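Alginate biosynthesis protein AlgX (Pseudomonas aeruginosa, PDB 4KNC) takes part in the O-acetylation of the exopolysaccharide alginate and protects the polymer from degradation as it crosses the periplasm. Local coordinates at residues Ser276-Met281 with Arg311-Leu316; Asn339-Asn344 with Val429-Cys434; Asp358-Asp363 with Gly394-Phe399; Ser365-Lys370 with Ile385-Ala390. All blocks are in the same frame, centred on the assembly; numbering follows the deposited sequence.

Interaction 1: Ser276-Met281 with Arg311-Leu316; sequences SLLAYM and RQAMPL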
# COMPACT_ATOMS: atom_id res chain seq x y z
N SER A 276 0.21 1.72 4.56
CA SER A 276 -1.15 2.13 4.90
C SER A 276 -1.96 0.98 5.48
O SER A 276 -2.62 1.12 6.51
CB SER A 276 -1.85 2.72 3.67
OG SER A 276 -3.21 2.96 3.94
N LEU A 277 -1.90 -0.16 4.81
CA LEU A 277 -2.63 -1.34 5.26
C LEU A 277 -2.07 -1.87 6.59
O LEU A 277 -2.83 -2.29 7.46
CB LEU A 277 -2.57 -2.42 4.17
CG LEU A 277 -3.17 -3.80 4.44
CD1 LEU A 277 -4.62 -3.69 4.85
CD2 LEU A 277 -3.05 -4.63 3.19
N LEU A 278 -0.75 -1.86 6.75
CA LEU A 278 -0.16 -2.32 8.01
C LEU A 278 -0.58 -1.42 9.18
O LEU A 278 -0.99 -1.90 10.23
CB LEU A 278 1.36 -2.43 7.91
CG LEU A 278 1.98 -3.53 7.03
CD1 LEU A 278 3.51 -3.58 7.19
CD2 LEU A 278 1.36 -4.90 7.34
N ALA A 279 -0.49 -0.10 8.99
CA ALA A 279 -0.90 0.82 10.05
C ALA A 279 -2.38 0.65 10.38
O ALA A 279 -2.76 0.58 11.55
CB ALA A 279 -0.60 2.26 9.66
N TYR A 280 -3.20 0.57 9.34
CA TYR A 280 -4.65 0.35 9.53
C TYR A 280 -4.96 -0.93 10.31
O TYR A 280 -5.73 -0.91 11.28
CB TYR A 280 -5.39 0.34 8.18
CG TYR A 280 -6.89 0.18 8.33
CD1 TYR A 280 -7.61 0.97 9.22
CD2 TYR A 280 -7.59 -0.75 7.58
CE1 TYR A 280 -8.98 0.83 9.37
CE2 TYR A 280 -8.95 -0.90 7.72
CZ TYR A 280 -9.64 -0.11 8.61
OH TYR A 280 -11.01 -0.27 8.74
N MET A 281 -4.35 -2.04 9.91
CA MET A 281 -4.60 -3.30 10.62
C MET A 281 -3.89 -3.38 11.98
O MET A 281 -4.10 -4.33 12.73
CB MET A 281 -4.24 -4.51 9.76
CG MET A 281 -4.94 -4.56 8.42
SD MET A 281 -5.09 -6.24 7.81
CE MET A 281 -3.39 -6.75 7.64
N ARG A 311 4.50 -11.50 6.78
CA ARG A 311 4.78 -11.86 8.18
C ARG A 311 4.17 -10.88 9.20
O ARG A 311 3.90 -11.25 10.34
CB ARG A 311 6.28 -11.98 8.43
CG ARG A 311 6.92 -13.10 7.64
CD ARG A 311 8.38 -13.25 7.99
NE ARG A 311 8.58 -13.69 9.36
CZ ARG A 311 9.77 -13.74 9.94
NH1 ARG A 311 10.84 -13.39 9.24
NH2 ARG A 311 9.90 -14.16 11.19
N GLN A 312 3.97 -9.63 8.79
CA GLN A 312 3.25 -8.68 9.62
C GLN A 312 1.74 -8.74 9.34
O GLN A 312 0.92 -8.86 10.26
CB GLN A 312 3.77 -7.27 9.36
CG GLN A 312 5.22 -7.06 9.77
CD GLN A 312 5.76 -5.74 9.30
OE1 GLN A 312 5.49 -4.69 9.90
NE2 GLN A 312 6.51 -5.77 8.20
N ALA A 313 1.36 -8.68 8.06
CA ALA A 313 -0.06 -8.58 7.71
C ALA A 313 -0.89 -9.75 8.22
O ALA A 313 -1.97 -9.53 8.77
CB ALA A 313 -0.24 -8.38 6.21
N MET A 314 -0.38 -10.97 8.06
CA MET A 314 -1.13 -12.16 8.48
C MET A 314 -1.55 -12.13 9.96
O MET A 314 -2.74 -12.18 10.25
CB MET A 314 -0.39 -13.46 8.11
CG MET A 314 -0.32 -13.73 6.62
SD MET A 314 -1.95 -14.05 5.92
CE MET A 314 -2.11 -15.80 6.33
N PRO A 315 -0.59 -12.03 10.90
CA PRO A 315 -1.02 -12.00 12.30
C PRO A 315 -1.73 -10.70 12.69
O PRO A 315 -2.41 -10.67 13.71
CB PRO A 315 0.29 -12.11 13.07
CG PRO A 315 1.31 -11.51 12.13
CD PRO A 315 0.88 -12.00 10.79
N LEU A 316 -1.55 -9.64 11.91
CA LEU A 316 -2.22 -8.38 12.21
C LEU A 316 -3.75 -8.48 12.04
O LEU A 316 -4.50 -7.73 12.68
CB LEU A 316 -1.66 -7.24 11.35
CG LEU A 316 -0.40 -6.61 11.93
CD1 LEU A 316 0.14 -5.57 10.97
CD2 LEU A 316 -0.73 -5.99 13.27

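Interaction 2: Asn339-Asn344 with Val429-Cys434; sequences NEVLLN and VQASIC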
# COMPACT_ATOMS: atom_id res chain seq x y z
N ASN A 339 19.98 -5.40 22.96
CA ASN A 339 19.19 -5.62 24.17
C ASN A 339 18.44 -6.94 24.11
O ASN A 339 17.52 -7.09 23.30
CB ASN A 339 18.19 -4.47 24.37
CG ASN A 339 18.86 -3.11 24.45
OD1 ASN A 339 19.14 -2.59 25.54
ND2 ASN A 339 19.13 -2.52 23.29
N GLU A 340 18.82 -7.89 24.94
CA GLU A 340 18.04 -9.11 25.13
C GLU A 340 16.71 -8.70 25.74
O GLU A 340 16.69 -8.11 26.82
CB GLU A 340 18.75 -10.09 26.07
N VAL A 341 15.61 -9.00 25.06
CA VAL A 341 14.30 -8.55 25.53
C VAL A 341 13.46 -9.67 26.14
O VAL A 341 12.84 -9.49 27.19
CB VAL A 341 13.51 -7.85 24.41
CG1 VAL A 341 12.22 -7.26 24.97
CG2 VAL A 341 14.35 -6.76 23.78
N LEU A 342 13.43 -10.83 25.48
CA LEU A 342 12.69 -11.96 26.02
C LEU A 342 13.57 -13.20 26.01
O LEU A 342 14.23 -13.50 25.01
CB LEU A 342 11.42 -12.22 25.23
CG LEU A 342 10.46 -11.03 25.11
CD1 LEU A 342 9.36 -11.36 24.13
CD2 LEU A 342 9.88 -10.69 26.46
N LEU A 343 13.59 -13.91 27.13
CA LEU A 343 14.38 -15.12 27.26
C LEU A 343 13.51 -16.25 27.78
O LEU A 343 12.98 -16.18 28.89
CB LEU A 343 15.59 -14.90 28.19
CG LEU A 343 16.63 -16.01 28.37
CD1 LEU A 343 17.37 -16.32 27.07
CD2 LEU A 343 17.63 -15.69 29.49
N ASN A 344 13.33 -17.28 26.96
CA ASN A 344 12.67 -18.52 27.35
C ASN A 344 13.54 -19.32 28.34
O ASN A 344 13.90 -20.47 28.08
CB ASN A 344 12.36 -19.35 26.10
CG ASN A 344 11.52 -20.59 26.38
OD1 ASN A 344 11.07 -20.82 27.51
ND2 ASN A 344 11.31 -21.40 25.35
N VAL A 429 10.99 -0.38 25.63
CA VAL A 429 10.24 -1.24 24.73
C VAL A 429 9.54 -2.36 25.49
O VAL A 429 10.06 -2.87 26.50
CB VAL A 429 11.13 -1.81 23.60
CG1 VAL A 429 12.14 -2.81 24.14
CG2 VAL A 429 10.28 -2.44 22.50
N GLN A 430 8.35 -2.72 25.02
CA GLN A 430 7.54 -3.77 25.62
C GLN A 430 7.32 -4.91 24.63
O GLN A 430 6.71 -4.71 23.58
CB GLN A 430 6.19 -3.19 26.07
CG GLN A 430 5.03 -4.18 26.11
CD GLN A 430 5.17 -5.22 27.20
OE1 GLN A 430 5.69 -4.94 28.28
NE2 GLN A 430 4.70 -6.44 26.93
N ALA A 431 7.80 -6.10 24.94
CA ALA A 431 7.61 -7.22 24.01
C ALA A 431 6.86 -8.40 24.61
O ALA A 431 6.94 -8.67 25.81
CB ALA A 431 8.94 -7.66 23.43
N SER A 432 6.14 -9.11 23.75
CA SER A 432 5.32 -10.23 24.18
C SER A 432 5.21 -11.27 23.06
O SER A 432 5.22 -10.93 21.88
CB SER A 432 3.94 -9.75 24.59
OG SER A 432 4.02 -8.94 25.76
N ILE A 433 5.10 -12.52 23.46
CA ILE A 433 5.05 -13.64 22.53
C ILE A 433 3.81 -14.46 22.84
O ILE A 433 3.59 -14.83 23.99
CB ILE A 433 6.29 -14.54 22.69
CG1 ILE A 433 7.52 -13.86 22.10
CG2 ILE A 433 6.09 -15.89 22.01
CD1 ILE A 433 7.50 -13.80 20.61
N CYS A 434 3.01 -14.74 21.82
CA CYS A 434 1.75 -15.44 22.03
C CYS A 434 1.49 -16.55 21.02
O CYS A 434 2.05 -16.57 19.91
CB CYS A 434 0.57 -14.47 22.02
SG CYS A 434 0.38 -13.55 20.47

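Interaction 3: Asp358-Asp363 with Gly394-Phe399; sequences DVTYSD and GGRYVF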
# COMPACT_ATOMS: atom_id res chain seq x y z
N ASP A 358 4.68 -9.51 19.44
CA ASP A 358 3.95 -8.26 19.56
C ASP A 358 4.80 -7.28 20.36
O ASP A 358 5.16 -7.56 21.51
CB ASP A 358 2.62 -8.50 20.29
CG ASP A 358 1.62 -7.37 20.10
OD1 ASP A 358 2.05 -6.20 19.95
OD2 ASP A 358 0.40 -7.64 20.09
N VAL A 359 5.12 -6.13 19.78
CA VAL A 359 6.18 -5.28 20.32
C VAL A 359 5.85 -3.78 20.28
O VAL A 359 5.50 -3.25 19.23
CB VAL A 359 7.49 -5.49 19.52
CG1 VAL A 359 8.56 -4.52 19.98
CG2 VAL A 359 7.96 -6.93 19.64
N THR A 360 6.02 -3.08 21.39
CA THR A 360 5.65 -1.67 21.46
C THR A 360 6.71 -0.74 22.08
O THR A 360 6.99 -0.81 23.28
CB THR A 360 4.34 -1.49 22.23
OG1 THR A 360 3.30 -2.23 21.58
CG2 THR A 360 3.97 -0.01 22.30
N TYR A 361 7.27 0.13 21.24
CA TYR A 361 8.15 1.21 21.71
C TYR A 361 7.43 2.20 22.61
O TYR A 361 6.23 2.43 22.46
CB TYR A 361 8.71 1.99 20.52
CG TYR A 361 9.83 1.32 19.77
CD1 TYR A 361 11.01 0.97 20.41
CD2 TYR A 361 9.72 1.07 18.41
CE1 TYR A 361 12.04 0.36 19.72
CE2 TYR A 361 10.74 0.46 17.71
CZ TYR A 361 11.90 0.11 18.37
OH TYR A 361 12.92 -0.49 17.67
N SER A 362 8.17 2.81 23.54
CA SER A 362 7.59 3.85 24.38
C SER A 362 7.37 5.14 23.59
O SER A 362 6.51 5.95 23.93
CB SER A 362 8.44 4.09 25.63
OG SER A 362 9.80 4.34 25.30
N ASP A 363 8.15 5.32 22.53
CA ASP A 363 8.07 6.52 21.69
C ASP A 363 7.55 6.15 20.29
O ASP A 363 8.25 5.49 19.51
CB ASP A 363 9.44 7.18 21.60
CG ASP A 363 9.41 8.55 20.94
OD1 ASP A 363 8.40 8.88 20.29
OD2 ASP A 363 10.41 9.29 21.08
N GLY A 394 1.45 3.75 17.28
CA GLY A 394 1.76 3.84 18.70
C GLY A 394 3.06 3.14 19.02
O GLY A 394 3.28 2.72 20.16
N GLY A 395 3.92 3.00 18.02
CA GLY A 395 5.18 2.29 18.18
C GLY A 395 5.03 0.77 18.21
O GLY A 395 6.00 0.07 18.50
N ARG A 396 3.83 0.27 17.93
CA ARG A 396 3.58 -1.17 17.90
C ARG A 396 3.90 -1.82 16.54
O ARG A 396 3.66 -1.25 15.48
CB ARG A 396 2.13 -1.46 18.28
CG ARG A 396 1.77 -2.94 18.32
CD ARG A 396 0.35 -3.13 18.82
NE ARG A 396 -0.05 -4.53 18.82
CZ ARG A 396 -1.27 -4.95 18.48
NH1 ARG A 396 -2.20 -4.07 18.10
NH2 ARG A 396 -1.57 -6.24 18.52
N TYR A 397 4.46 -3.03 16.62
CA TYR A 397 4.82 -3.88 15.49
C TYR A 397 4.34 -5.26 15.85
O TYR A 397 4.29 -5.59 17.04
CB TYR A 397 6.34 -3.94 15.34
CG TYR A 397 6.98 -2.66 14.95
CD1 TYR A 397 7.22 -1.66 15.88
CD2 TYR A 397 7.35 -2.42 13.63
CE1 TYR A 397 7.81 -0.47 15.51
CE2 TYR A 397 7.94 -1.24 13.25
CZ TYR A 397 8.17 -0.26 14.19
OH TYR A 397 8.76 0.92 13.81
N VAL A 398 4.00 -6.07 14.85
CA VAL A 398 3.55 -7.45 15.08
C VAL A 398 4.05 -8.35 13.95
O VAL A 398 3.96 -7.98 12.78
CB VAL A 398 2.01 -7.55 15.10
CG1 VAL A 398 1.57 -8.99 15.33
CG2 VAL A 398 1.40 -6.64 16.17
N PHE A 399 4.60 -9.51 14.28
CA PHE A 399 5.12 -10.40 13.22
C PHE A 399 5.13 -11.86 13.62
O PHE A 399 5.27 -12.20 14.79
CB PHE A 399 6.52 -9.95 12.75
CG PHE A 399 7.60 -10.09 13.79
CD1 PHE A 399 7.87 -9.06 14.67
CD2 PHE A 399 8.37 -11.24 13.87
CE1 PHE A 399 8.88 -9.17 15.63
CE2 PHE A 399 9.38 -11.36 14.83
CZ PHE A 399 9.63 -10.32 15.70

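Interaction 4: Ser365-Lys370 with Ile385-Ala390; sequences SVHELK and IEQSKA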
# COMPACT_ATOMS: atom_id res chain seq x y z
N SER A 365 7.45 7.59 17.67
CA SER A 365 8.19 8.17 16.55
C SER A 365 9.36 7.28 16.14
O SER A 365 10.19 7.67 15.32
CB SER A 365 8.69 9.58 16.89
OG SER A 365 9.69 9.53 17.90
N VAL A 366 9.42 6.08 16.72
CA VAL A 366 10.47 5.14 16.34
C VAL A 366 9.99 4.20 15.24
O VAL A 366 9.27 3.23 15.50
CB VAL A 366 10.99 4.33 17.54
CG1 VAL A 366 12.17 3.48 17.10
CG2 VAL A 366 11.39 5.26 18.68
N HIS A 367 10.41 4.50 14.01
CA HIS A 367 9.86 3.86 12.82
C HIS A 367 10.77 2.77 12.27
O HIS A 367 10.80 2.51 11.07
CB HIS A 367 9.59 4.92 11.75
CG HIS A 367 8.62 5.97 12.19
ND1 HIS A 367 7.41 5.67 12.77
CD2 HIS A 367 8.69 7.33 12.14
CE1 HIS A 367 6.77 6.79 13.05
NE2 HIS A 367 7.52 7.81 12.67
N GLU A 368 11.51 2.13 13.16
CA GLU A 368 12.41 1.06 12.77
C GLU A 368 12.48 0.07 13.91
O GLU A 368 12.56 0.47 15.07
CB GLU A 368 13.80 1.63 12.46
CG GLU A 368 14.83 0.56 12.16
CD GLU A 368 16.24 1.12 11.99
OE1 GLU A 368 16.67 1.93 12.85
OE2 GLU A 368 16.90 0.74 11.01
N LEU A 369 12.46 -1.22 13.58
CA LEU A 369 12.61 -2.28 14.59
C LEU A 369 13.56 -3.37 14.10
O LEU A 369 13.27 -4.04 13.12
CB LEU A 369 11.25 -2.90 14.94
CG LEU A 369 11.34 -4.13 15.84
CD1 LEU A 369 11.99 -3.76 17.16
CD2 LEU A 369 9.98 -4.77 16.07
N LYS A 370 14.68 -3.55 14.79
CA LYS A 370 15.66 -4.57 14.43
C LYS A 370 15.65 -5.73 15.43
O LYS A 370 16.08 -5.58 16.58
CB LYS A 370 17.07 -3.98 14.34
CG LYS A 370 17.21 -2.76 13.45
CD LYS A 370 18.68 -2.41 13.26
N ILE A 385 12.47 -4.50 10.40
CA ILE A 385 11.22 -3.90 9.91
C ILE A 385 11.31 -2.39 9.88
O ILE A 385 11.44 -1.75 10.92
CB ILE A 385 10.02 -4.30 10.80
CG1 ILE A 385 9.90 -5.82 10.89
CG2 ILE A 385 8.72 -3.67 10.27
CD1 ILE A 385 8.70 -6.28 11.67
N GLU A 386 11.24 -1.83 8.68
CA GLU A 386 11.23 -0.38 8.51
C GLU A 386 9.79 0.10 8.33
O GLU A 386 9.06 -0.39 7.47
CB GLU A 386 12.07 0.04 7.31
CG GLU A 386 13.53 -0.42 7.35
CD GLU A 386 14.31 0.21 8.49
OE1 GLU A 386 15.16 -0.49 9.08
OE2 GLU A 386 14.07 1.40 8.80
N GLN A 387 9.39 1.07 9.14
CA GLN A 387 8.04 1.59 9.10
C GLN A 387 8.07 3.02 8.55
O GLN A 387 9.01 3.76 8.81
CB GLN A 387 7.46 1.57 10.51
CG GLN A 387 6.22 2.38 10.69
CD GLN A 387 5.68 2.28 12.10
OE1 GLN A 387 4.85 1.41 12.41
NE2 GLN A 387 6.15 3.16 12.98
N SER A 388 7.05 3.38 7.77
CA SER A 388 6.93 4.72 7.21
C SER A 388 7.02 5.80 8.28
O SER A 388 6.47 5.64 9.38
CB SER A 388 5.59 4.86 6.47
OG SER A 388 5.36 6.22 6.12
N LYS A 389 7.69 6.90 7.94
CA LYS A 389 7.85 8.04 8.84
C LYS A 389 6.51 8.72 9.11
O LYS A 389 6.35 9.44 10.10
CB LYS A 389 8.81 9.08 8.24
CG LYS A 389 10.19 8.57 7.83
CD LYS A 389 11.06 8.21 9.03
CE LYS A 389 12.50 7.96 8.60
NZ LYS A 389 13.34 7.47 9.72
N ALA A 390 5.54 8.51 8.22
CA ALA A 390 4.29 9.24 8.29
C ALA A 390 3.19 8.54 9.07
O ALA A 390 2.15 9.14 9.33
CB ALA A 390 3.81 9.62 6.89

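Interaction 1: Ser276-Met281 with Arg311-Leu316
In Leu278 (chi1 -70°) and Met281, CG stands anti to the carbonyl carbon, and a bend at chi3 of Met281 (-62°) brings its terminal CE against Ala313. The result is a helix-helix contact of the SGNH hydrolase-like domain, between helices 275-282 and 307-316: the axes of segments 276-281 and 311-316 come within 9.8 Å at 31°, running in broadly the same direction. No hydrogen bond joins the two segments, which makes this an example of association by mainly apolar contact. Leu278 divides its branches. CD2 lies 3.9 Å from Leu316 CD1, the two leucines crossing at about a right angle, and also reaches Ala313 CB. CD1 rests on the amide of Gln312, 3.5 Å from Gln312 OE1, while Gln312 NE2 is given to Ser308 O within its own helix. One turn on, Met281 CE lies 3.3 Å from Ala313 O, with Ala313 CB next at 3.8 Å, and Met281 CB meets Leu316 CB at 4.1 Å. Helix 61-76 lies alongside, Leu70 touching Ala313 and Leu74 touching Met281. At the C-terminal end two acceptors, Met281 O and Leu316 O, are 3.4 Å apart; Leu316 O takes a hydrogen bond from His287 NE2, and Leu316 CD2 sits 3.8 Å from Met281 O.

Interaction 2: Asn339-Asn344 with Val429-Cys434
Val341 and Leu342, consecutive residues of one strand, both direct their side chains to segment 429-434, where a regular strand would send one of them the other way. The cause is a classic beta bulge: both residues face Leu415 of the adjoining strand 412-418, and the bent backbone of Val341 (psi -44°) turns the chain at that point. The setting is the beta sandwich of the C-terminal carbohydrate-binding module, in which two four-stranded antiparallel sheets pack against each other. Strand 338-343 is an outermost strand of one sheet and strand 428-435 an inner strand of the other. The short segments cross at 33° with a closest axis distance of 7.3 Å, and the contact illustrates how sheets join without hydrogen bonds, chiefly through apolar side chains.

Ala431 is the focus. Its small CB receives Val341 CG1 at 3.6 Å and Leu342 CD1 at 3.8 Å, one methyl group serving both residues of the bulge. Val341 CG1 is anti to the backbone N (chi1 -174°), which places this branch at the alanine. The CA atoms of Val341 and Ala431 are 7.0 Å apart. Val359 of the adjacent strand 355-361 touches Ala431 as well. Farther along strand 428-435, Cys434 forms a disulfide to Cys321, at the boundary with the SGNH hydrolase-like domain. Leu342 spans two residues of the facing strand: CD2 lies 3.6 Å from Ala431 O, and CD1 reaches forward to Ile433 CG1 at 3.7 Å.

Interaction 3: Asp358-Asp363 with Gly394-Phe399
Val359 and Tyr397 form the antiparallel hydrogen-bonded pair at the middle of a short ladder in the beta sandwich of the carbohydrate-binding module, Val359 N to Tyr397 O at 2.9 Å and Tyr397 N to Val359 O at 2.8 Å, flanked by the non-hydrogen-bonded pairs Asp358-Val398 and Thr360-Arg396. Tyr361 N donates a further hydrogen bond to Gly395 O at 3.0 Å. On the face of Asp358 and Arg396 lies a bidentate salt bridge. Arg396 is extended from CG to NE and grips the carboxylate side-on: NE meets OD1 of Asp358 at 2.9 Å, and NH2 meets OD2 of Asp358 at the same distance. Both oxygens are approached on their syn side, and the two planar groups are within 15° of coplanar. Asp358 OD2 has a further donor in Cys321 N, and Arg396 NH1 binds Asn319 OD1. The opposite face carries Val359 and Tyr397; past the end of the ladder Tyr361 CE2 comes 3.8 Å from Tyr397 CE1, the ring planes 88° apart. Strand 396-400 is outermost in its sheet; strand 428-435 flanks strand 355-361 on the far side, Tyr397 packs on strands 368-375 and 380-386 of the opposing sheet, and helix 307-316 touches Val398.

Interaction 4: Ser365-Lys370 with Ile385-Ala390
His367 and Gln387 make the close-fitting part of this contact, at the open end of the beta hairpin 368-375/380-386 in the carbohydrate-binding module; Glu368 and Glu386 make its more exposed side. Gln387 N donates to His367 O at 2.8 Å, and Gln387 NE2 donates to His367 ND1, also at 2.8 Å and in the plane of the ring, consistent with an unprotonated ND1. Extension of Gln387 beyond CG brings its amide there, and Thr393 OG1 is hydrogen-bonded to Gln387 OE1, at the other end of the amide. The ring lies between two carbonyls, Ser388 O over one face and Ser365 O over the opposite one. Lys389 CA lies 3.5 Å from His367 CD2, with its CD at 4.0 Å. Farther along, Leu369 and Ile385 exchange two backbone hydrogen bonds, and their side chains lie against Tyr397 in the sandwich interior.

The two glutamates, a non-hydrogen-bonded pair on the other face, lie side by side and point the same way. Two acceptors, Glu368 OE2 and Glu386 OE1, are 2.9 Å apart, a proximity that would be expected to raise the pKa of at least one. The carboxylate planes of Glu368 and Glu386 are turned 71° from each other, and Glu386 OE1 also lies 3.3 Å from Glu368 CG.

Followed from the N terminus, the chain closes interaction 1 first: helix 275-282 leads through strand 293-298 to helix 307-316, all before the carbohydrate-binding module opens. The other three form a concentric set. Interaction 2 spans the longest excursion, from strand 338-343 to strand 428-435, and encloses interaction 3, which in turn encloses interaction 4, the hairpin. Interaction 2 holds the two sheets together, whereas interactions 3 and 4 each pair strands within one of them; Tyr361 OH and Tyr397 OH reach across to Glu368 O and Val366 O. Interaction 1 bears on this set through Leu316 against Val398 and Gln312 against Ile385, joining the two domains.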